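PDB 5DL8: benzoate transport porin BenP, which probably forms a channel through the outer membrane of Acinetobacter baumannii, as a porin of the OprD family named for benzoate uptake. Local coordinates for residues Phe313-Gly326 against Asn337-Lys349. Residues are numbered along the deposited sequence; the frame is centred on the assembly and turned at random. Where two conformers were deposited one is given.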
loop_
_atom_site.group_PDB
_atom_site.type_symbol
_atom_site.label_atom_id
_atom_site.label_comp_id
_atom_site.label_asym_id
_atom_site.label_seq_id
_atom_site.Cartn_x
_atom_site.Cartn_y
_atom_site.Cartn_z
ATOM N N PHE A 313 12.869 -5.828 3.751
ATOM C CA PHE A 313 13.811 -6.869 3.526
ATOM C C PHE A 313 14.111 -6.932 2.025
ATOM O O PHE A 313 14.054 -8.019 1.456
ATOM C CB PHE A 313 13.203 -8.111 4.147
ATOM C CG PHE A 313 13.037 -8.002 5.676
ATOM C CD1 PHE A 313 12.001 -7.301 6.233
ATOM C CD2 PHE A 313 13.967 -8.581 6.515
ATOM C CE1 PHE A 313 11.923 -7.204 7.611
ATOM C CE2 PHE A 313 13.848 -8.546 7.871
ATOM C CZ PHE A 313 12.874 -7.780 8.442
ATOM N N PHE A 314 14.336 -5.762 1.399
ATOM C CA PHE A 314 14.514 -5.684 -0.079
ATOM C C PHE A 314 15.986 -5.298 -0.449
ATOM O O PHE A 314 16.312 -4.877 -1.531
ATOM C CB PHE A 314 13.407 -4.776 -0.730
ATOM C CG PHE A 314 13.264 -3.419 -0.135
ATOM C CD1 PHE A 314 14.178 -2.386 -0.443
ATOM C CD2 PHE A 314 12.198 -3.129 0.731
ATOM C CE1 PHE A 314 14.053 -1.066 0.164
ATOM C CE2 PHE A 314 12.087 -1.852 1.378
ATOM C CZ PHE A 314 12.984 -0.807 1.073
ATOM N N LYS A 315 16.897 -5.439 0.474
ATOM C CA LYS A 315 18.247 -5.042 0.231
ATOM C C LYS A 315 18.984 -6.092 -0.661
ATOM O O LYS A 315 18.583 -7.253 -0.772
ATOM C CB LYS A 315 19.071 -4.831 1.550
ATOM C CG LYS A 315 18.507 -3.809 2.523
ATOM C CD LYS A 315 19.032 -3.935 3.972
ATOM C CE LYS A 315 18.295 -3.030 4.881
ATOM N NZ LYS A 315 16.868 -3.403 5.092
ATOM N N GLU A 316 20.042 -5.600 -1.289
ATOM C CA GLU A 316 20.754 -6.391 -2.311
ATOM C C GLU A 316 21.230 -7.724 -1.768
ATOM O O GLU A 316 21.954 -7.779 -0.783
ATOM C CB GLU A 316 21.990 -5.614 -2.819
ATOM C CG GLU A 316 22.915 -6.372 -3.751
ATOM C CD GLU A 316 24.078 -5.487 -4.264
ATOM O OE1 GLU A 316 23.995 -4.264 -4.079
ATOM O OE2 GLU A 316 25.050 -5.994 -4.875
ATOM N N ASP A 317 20.882 -8.789 -2.454
ATOM C CA ASP A 317 21.202 -10.132 -2.022
ATOM C C ASP A 317 20.442 -10.687 -0.821
ATOM O O ASP A 317 20.715 -11.819 -0.404
ATOM C CB ASP A 317 22.696 -10.298 -1.805
ATOM C CG ASP A 317 23.504 -10.212 -3.091
ATOM O OD1 ASP A 317 23.025 -10.463 -4.208
ATOM O OD2 ASP A 317 24.689 -10.055 -2.989
ATOM N N GLU A 318 19.492 -9.922 -0.278
ATOM C CA GLU A 318 18.914 -10.245 1.001
ATOM C C GLU A 318 17.939 -11.438 0.848
ATOM O O GLU A 318 17.047 -11.443 0.023
ATOM C CB GLU A 318 18.212 -9.034 1.659
ATOM C CG GLU A 318 17.531 -9.400 3.013
ATOM C CD GLU A 318 17.137 -8.191 3.838
ATOM O OE1 GLU A 318 17.031 -7.085 3.322
ATOM O OE2 GLU A 318 16.981 -8.379 5.101
ATOM N N LYS A 319 18.195 -12.459 1.641
ATOM C CA LYS A 319 17.255 -13.561 1.894
ATOM C C LYS A 319 16.539 -13.303 3.264
ATOM O O LYS A 319 17.142 -13.009 4.330
ATOM C CB LYS A 319 18.013 -14.857 2.007
ATOM C CG LYS A 319 18.923 -15.176 0.827
ATOM C CD LYS A 319 19.571 -16.570 1.121
ATOM C CE LYS A 319 20.318 -17.300 -0.025
ATOM N NZ LYS A 319 21.535 -16.459 -0.251
ATOM N N SER A 320 15.237 -13.500 3.229
ATOM C CA SER A 320 14.365 -13.397 4.456
ATOM C C SER A 320 13.342 -14.559 4.699
ATOM O O SER A 320 12.728 -15.120 3.743
ATOM C CB SER A 320 13.701 -12.048 4.434
ATOM O OG SER A 320 12.999 -11.868 3.213
ATOM N N TYR A 321 13.127 -14.857 5.989
ATOM C CA TYR A 321 12.290 -15.947 6.500
ATOM C C TYR A 321 11.224 -15.329 7.352
ATOM O O TYR A 321 11.550 -14.551 8.287
ATOM C CB TYR A 321 13.106 -16.986 7.309
ATOM C CG TYR A 321 14.323 -17.491 6.546
ATOM C CD1 TYR A 321 15.444 -16.741 6.570
ATOM C CD2 TYR A 321 14.332 -18.628 5.791
ATOM C CE1 TYR A 321 16.552 -17.042 5.864
ATOM C CE2 TYR A 321 15.508 -18.994 5.071
ATOM C CZ TYR A 321 16.620 -18.161 5.162
ATOM O OH TYR A 321 17.857 -18.245 4.535
ATOM N N HIS A 322 9.956 -15.614 6.974
ATOM C CA HIS A 322 8.766 -14.869 7.487
ATOM C C HIS A 322 7.826 -15.845 8.194
ATOM O O HIS A 322 7.573 -16.984 7.711
ATOM C CB HIS A 322 7.974 -14.146 6.331
ATOM C CG HIS A 322 8.798 -13.191 5.520
ATOM N ND1 HIS A 322 8.440 -11.879 5.331
ATOM C CD2 HIS A 322 9.908 -13.380 4.783
ATOM C CE1 HIS A 322 9.310 -11.298 4.540
ATOM N NE2 HIS A 322 10.234 -12.180 4.241
ATOM N N VAL A 323 7.337 -15.457 9.355
ATOM C CA VAL A 323 6.428 -16.298 10.108
ATOM C C VAL A 323 5.300 -15.422 10.627
ATOM O O VAL A 323 5.570 -14.275 11.068
ATOM C CB VAL A 323 7.108 -16.876 11.346
ATOM C CG1 VAL A 323 6.191 -17.859 12.054
ATOM C CG2 VAL A 323 8.374 -17.580 10.986
ATOM N N MET A 324 4.096 -15.990 10.701
ATOM C CA MET A 324 2.917 -15.259 11.042
ATOM C C MET A 324 1.958 -16.158 11.893
ATOM O O MET A 324 1.734 -17.331 11.505
ATOM C CB MET A 324 2.244 -14.865 9.747
ATOM C CG MET A 324 2.907 -13.760 8.908
ATOM S SD MET A 324 3.314 -14.311 7.253
ATOM C CE MET A 324 4.175 -12.934 6.539
ATOM N N TYR A 325 1.446 -15.635 13.036
ATOM C CA TYR A 325 0.368 -16.257 13.772
ATOM C C TYR A 325 -0.717 -15.245 14.100
ATOM O O TYR A 325 -0.396 -14.138 14.526
ATOM C CB TYR A 325 0.819 -16.996 15.012
ATOM C CG TYR A 325 -0.413 -17.525 15.822
ATOM C CD1 TYR A 325 -1.179 -18.571 15.313
ATOM C CD2 TYR A 325 -0.876 -16.861 17.029
ATOM C CE1 TYR A 325 -2.300 -19.042 15.979
ATOM C CE2 TYR A 325 -2.006 -17.289 17.715
ATOM C CZ TYR A 325 -2.714 -18.413 17.214
ATOM O OH TYR A 325 -3.870 -18.908 17.864
ATOM N N GLY A 326 -1.986 -15.601 13.874
ATOM C CA GLY A 326 -3.155 -14.667 13.960
ATOM C C GLY A 326 -4.309 -15.357 14.748
ATOM O O GLY A 326 -4.569 -16.523 14.519
ATOM N N ASN A 337 -9.328 -8.926 17.298
ATOM C CA ASN A 337 -8.312 -9.765 16.679
ATOM C C ASN A 337 -6.855 -9.208 16.796
ATOM O O ASN A 337 -6.610 -7.988 17.032
ATOM C CB ASN A 337 -8.637 -10.094 15.205
ATOM C CG ASN A 337 -8.661 -8.876 14.337
ATOM O OD1 ASN A 337 -7.642 -8.310 14.047
ATOM N ND2 ASN A 337 -9.820 -8.461 13.943
ATOM N N ALA A 338 -5.945 -10.151 16.781
ATOM C CA ALA A 338 -4.557 -9.932 17.010
ATOM C C ALA A 338 -3.768 -10.754 15.969
ATOM O O ALA A 338 -4.166 -11.874 15.557
ATOM C CB ALA A 338 -4.111 -10.342 18.380
ATOM N N MET A 339 -2.650 -10.174 15.603
ATOM C CA MET A 339 -1.680 -10.762 14.670
ATOM C C MET A 339 -0.235 -10.424 15.048
ATOM O O MET A 339 0.117 -9.263 15.332
ATOM C CB MET A 339 -2.010 -10.388 13.225
ATOM C CG MET A 339 -1.034 -11.079 12.285
ATOM S SD MET A 339 -1.448 -11.085 10.549
ATOM C CE MET A 339 -2.755 -12.369 10.712
ATOM N N VAL A 340 0.592 -11.440 15.110
ATOM C CA VAL A 340 2.025 -11.304 15.342
ATOM C C VAL A 340 2.820 -11.830 14.067
ATOM O O VAL A 340 2.537 -12.951 13.517
ATOM C CB VAL A 340 2.364 -12.201 16.525
ATOM C CG1 VAL A 340 3.839 -12.211 16.794
ATOM C CG2 VAL A 340 1.616 -11.667 17.766
ATOM N N LYS A 341 3.794 -11.106 13.624
ATOM C CA LYS A 341 4.676 -11.485 12.462
ATOM C C LYS A 341 6.137 -11.267 12.895
ATOM O O LYS A 341 6.357 -10.349 13.660
ATOM C CB LYS A 341 4.448 -10.559 11.321
ATOM C CG LYS A 341 3.010 -10.432 10.992
ATOM C CD LYS A 341 2.837 -9.523 9.760
ATOM C CE LYS A 341 1.377 -9.384 9.340
ATOM N NZ LYS A 341 1.374 -8.261 8.344
ATOM N N TYR A 342 7.054 -12.136 12.484
ATOM C CA TYR A 342 8.484 -12.081 12.767
ATOM C C TYR A 342 9.256 -12.385 11.437
ATOM O O TYR A 342 8.905 -13.332 10.802
ATOM C CB TYR A 342 8.899 -13.147 13.787
ATOM C CG TYR A 342 10.338 -13.013 14.354
ATOM C CD1 TYR A 342 10.547 -12.175 15.476
ATOM C CD2 TYR A 342 11.481 -13.741 13.845
ATOM C CE1 TYR A 342 11.801 -12.014 16.063
ATOM C CE2 TYR A 342 12.774 -13.608 14.471
ATOM C CZ TYR A 342 12.907 -12.724 15.578
ATOM O OH TYR A 342 14.067 -12.440 16.343
ATOM N N VAL A 343 10.231 -11.577 11.054
ATOM C CA VAL A 343 11.073 -11.753 9.899
ATOM C C VAL A 343 12.529 -11.647 10.294
ATOM O O VAL A 343 12.915 -10.746 11.029
ATOM C CB VAL A 343 10.763 -10.683 8.843
ATOM C CG1 VAL A 343 11.428 -10.899 7.485
ATOM C CG2 VAL A 343 9.311 -10.666 8.568
ATOM N N TYR A 344 13.354 -12.565 9.773
ATOM C CA TYR A 344 14.785 -12.494 9.835
ATOM C C TYR A 344 15.310 -12.419 8.396
ATOM O O TYR A 344 14.821 -13.124 7.528
ATOM C CB TYR A 344 15.317 -13.726 10.551
ATOM C CG TYR A 344 16.823 -13.921 10.529
ATOM C CD1 TYR A 344 17.604 -13.328 11.484
ATOM C CD2 TYR A 344 17.451 -14.747 9.594
ATOM C CE1 TYR A 344 18.987 -13.499 11.512
ATOM C CE2 TYR A 344 18.851 -14.957 9.637
ATOM C CZ TYR A 344 19.600 -14.281 10.588
ATOM O OH TYR A 344 20.955 -14.411 10.722
ATOM N N GLY A 345 16.281 -11.530 8.169
ATOM C CA GLY A 345 16.916 -11.313 6.890
ATOM C C GLY A 345 18.457 -11.341 7.080
ATOM O O GLY A 345 18.998 -10.877 8.133
ATOM N N HIS A 346 19.164 -11.930 6.104
ATOM C CA HIS A 346 20.647 -12.048 6.130
ATOM C C HIS A 346 21.187 -12.102 4.731
ATOM O O HIS A 346 20.379 -11.957 3.767
ATOM C CB HIS A 346 21.086 -13.292 6.951
ATOM C CG HIS A 346 20.789 -14.593 6.272
ATOM N ND1 HIS A 346 21.686 -15.623 6.216
ATOM C CD2 HIS A 346 19.700 -15.020 5.607
ATOM C CE1 HIS A 346 21.152 -16.634 5.572
ATOM N NE2 HIS A 346 19.957 -16.283 5.174
ATOM N N ASP A 347 22.491 -12.344 4.612
ATOM C CA ASP A 347 23.194 -12.403 3.313
ATOM C C ASP A 347 23.239 -11.092 2.463
ATOM O O ASP A 347 23.647 -11.112 1.289
ATOM C CB ASP A 347 22.715 -13.599 2.402
ATOM C CG ASP A 347 23.374 -14.924 2.763
ATOM O OD1 ASP A 347 24.166 -14.988 3.741
ATOM O OD2 ASP A 347 23.051 -15.915 2.093
ATOM N N PHE A 348 22.862 -9.992 3.103
ATOM C CA PHE A 348 23.119 -8.666 2.576
ATOM C C PHE A 348 24.346 -8.061 3.326
ATOM O O PHE A 348 24.715 -8.482 4.422
ATOM C CB PHE A 348 21.897 -7.727 2.628
ATOM C CG PHE A 348 21.389 -7.426 4.025
ATOM C CD1 PHE A 348 20.664 -8.397 4.750
ATOM C CD2 PHE A 348 21.635 -6.175 4.620
ATOM C CE1 PHE A 348 20.184 -8.104 6.057
ATOM C CE2 PHE A 348 21.178 -5.885 5.908
ATOM C CZ PHE A 348 20.434 -6.879 6.634
ATOM N N LYS A 349 24.912 -7.033 2.718
ATOM C CA LYS A 349 26.070 -6.277 3.264
ATOM C C LYS A 349 25.636 -4.938 3.700
ATOM O O LYS A 349 24.755 -4.338 3.062
ATOM C CB LYS A 349 27.146 -6.094 2.176
ATOM C CG LYS A 349 27.798 -7.413 1.834
ATOM C CD LYS A 349 28.759 -7.412 0.654
ATOM C CE LYS A 349 29.115 -8.854 0.213
ATOM N NZ LYS A 349 29.293 -9.741 1.425
HETATM O O HOH W 1 24.086 -6.464 0.009
#
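Val343, between the rings of Phe313 and His322, is a worked example of how a small branched side chain can join a barrel wall to the loop folded against it. Val343 CB already touches Phe313 CZ (3.6 Å). With CG1 anti to the backbone N (chi1 -170°), Val343 CG1 sits over the centre of the Phe313 face, 3.4 Å from Phe313 CE2, and also over the centre of the His322 face, a CH-pi contact with each ring. The other methyl, Val343 CG2, meets His322 ND1 (3.6 Å). Both nitrogens of His322 are hydrogen-bonded, NE2 to Ser320 OG (3.0 Å) and ND1 to Asn307, which fixes the rotation of the ring.

The backbones around this valine form a regular antiparallel ladder in which His322 and Val343 are a non-hydrogen-bonded pair. On the other face of the sheet, Tyr321 OH and His346 NE2 share a hydrogen bond of 2.9 Å, the two ring planes 43° apart. At the corner after His346, Lys319 NZ reaches Asp347 OD2 (2.8 Å) in a salt bridge that uses the carboxylate's anti lone pair.

Together, strands 319-328 and 336-349 make a beta hairpin of the porin barrel. Strand 278-288 continues the wall beyond the first strand and strand 355-368 beyond the second, with Glu358 touching both Phe313 and Phe348.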